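Local structure of Cry23AA1 (Bacillus thuringiensis, 4RHZ) at residues A[188-191]-A[192-195]. The protein is a zinc-binding crystal protein of the aerolysin-type toxin family that pairs with Cry37Aa1 and probably acts as a pore-forming insecticidal toxin. Numbering follows the deposited sequence.
Sequences YVSV and ADLA
Ser-190 and Asp-193 meet where strand 182-190 turns into helix 191-197, and the carboxylate of the aspartate reaches back to the N-H of the serine. The bond from Ser-190 N to Asp-193 OD2 is 3.0 Å long with an angle of 153° at the hydrogen; the N-H arrives from above the carboxylate plane, about 40° out of it. Asp-193 is set up for this by its first torsion (-65°), which keeps CG beside its own backbone N and brings OD2 back to the serine N-H. The same oxygen, Asp-193 OD2, also lies 3.0 Å from Ser-190 CB. Ser-190 occupies the N-cap position, yet its side chain makes no capping bond; OG of Ser-190 lies 3.6 Å from Asp-193 OD2. Two backbone bonds then open the helix, Leu-194 N to Ser-190 O at 3.2 Å and Ala-195 N to Val-191 O at 2.9 Å.

The side chains of Val-189 and Asp-193 cross obliquely, with Val-189 CG1 4.0 Å from Asp-193 CB, while Ala-192 CB lies 4.1 Å from Ser-190 CB on the first turn. Beyond the junction, Val-189 and Leu-194 both touch Ile-10 of helix 6-18, whereas Val-191 meets Met-169 of strand 146-179 and Phe-31. Ala-192 touches Asn-205 and Ala-195 touches Leu-203, both of strand 203-205.

A side chain at N3 bonding back to the N-cap N-H is the reciprocal half of a capping box; here the serine's half is missing. It marks the strand-to-helix turn near one end of this elongated, mostly β-stranded aerolysin-type fold, far from the zinc site.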
loop_
_atom_site.group_PDB
_atom_site.type_symbol
_atom_site.label_atom_id
_atom_site.label_comp_id
_atom_site.label_asym_id
_atom_site.label_seq_id
_atom_site.Cartn_x
_atom_site.Cartn_y
_atom_site.Cartn_z
ATOM N N TYR A 188 48.265 1.746 -11.538
ATOM C CA TYR A 188 46.949 2.275 -11.676
ATOM C C TYR A 188 46.013 1.118 -11.898
ATOM O O TYR A 188 46.317 0.242 -12.720
ATOM C CB TYR A 188 46.855 3.137 -12.913
ATOM C CG TYR A 188 47.501 4.458 -12.776
ATOM C CD1 TYR A 188 46.774 5.551 -12.378
ATOM C CD2 TYR A 188 48.860 4.638 -13.108
ATOM C CE1 TYR A 188 47.353 6.809 -12.278
ATOM C CE2 TYR A 188 49.447 5.911 -13.032
ATOM C CZ TYR A 188 48.703 6.992 -12.597
ATOM O OH TYR A 188 49.279 8.265 -12.514
ATOM N N VAL A 189 44.871 1.149 -11.199
ATOM C CA VAL A 189 43.901 0.071 -11.270
ATOM C C VAL A 189 42.533 0.686 -11.494
ATOM O O VAL A 189 42.162 1.589 -10.753
ATOM C CB VAL A 189 43.896 -0.764 -9.993
ATOM C CG1 VAL A 189 42.891 -1.911 -10.134
ATOM C CG2 VAL A 189 45.337 -1.301 -9.688
ATOM N N SER A 190 41.897 0.291 -12.609
ATOM C CA SER A 190 40.531 0.637 -13.013
ATOM C C SER A 190 39.562 0.050 -12.013
ATOM O O SER A 190 39.856 -0.944 -11.368
ATOM C CB SER A 190 40.172 -0.169 -14.267
ATOM O OG SER A 190 40.287 0.577 -15.450
ATOM N N VAL A 191 38.345 0.562 -12.028
ATOM C CA VAL A 191 37.226 -0.065 -11.342
ATOM C C VAL A 191 36.657 -1.194 -12.214
ATOM O O VAL A 191 36.273 -2.265 -11.712
ATOM C CB VAL A 191 36.223 1.077 -10.933
ATOM C CG1 VAL A 191 36.029 2.121 -12.181
ATOM C CG2 VAL A 191 34.959 0.537 -10.297
ATOM N N ALA A 192 36.677 -1.019 -13.527
ATOM C CA ALA A 192 36.553 -2.207 -14.445
ATOM C C ALA A 192 37.505 -3.370 -14.150
ATOM O O ALA A 192 37.087 -4.514 -14.145
ATOM C CB ALA A 192 36.756 -1.794 -15.882
ATOM N N ASP A 193 38.795 -3.091 -13.938
ATOM C CA ASP A 193 39.793 -4.126 -13.571
ATOM C C ASP A 193 39.368 -4.834 -12.284
ATOM O O ASP A 193 39.444 -6.091 -12.148
ATOM C CB ASP A 193 41.189 -3.497 -13.350
ATOM C CG ASP A 193 41.777 -2.903 -14.614
ATOM O OD1 ASP A 193 41.409 -3.382 -15.712
ATOM O OD2 ASP A 193 42.604 -1.945 -14.508
ATOM N N LEU A 194 38.889 -4.026 -11.334
ATOM C CA LEU A 194 38.424 -4.585 -10.053
ATOM C C LEU A 194 37.235 -5.500 -10.316
ATOM O O LEU A 194 37.116 -6.539 -9.708
ATOM C CB LEU A 194 37.966 -3.453 -9.187
ATOM C CG LEU A 194 38.283 -3.395 -7.712
ATOM C CD1 LEU A 194 37.134 -2.670 -7.092
ATOM C CD2 LEU A 194 38.555 -4.714 -7.042
ATOM N N ALA A 195 36.356 -5.097 -11.235
ATOM C CA ALA A 195 35.172 -5.917 -11.557
ATOM C C ALA A 195 35.602 -7.250 -12.223
ATOM O O ALA A 195 35.101 -8.320 -11.872
ATOM C CB ALA A 195 34.187 -5.107 -12.438
#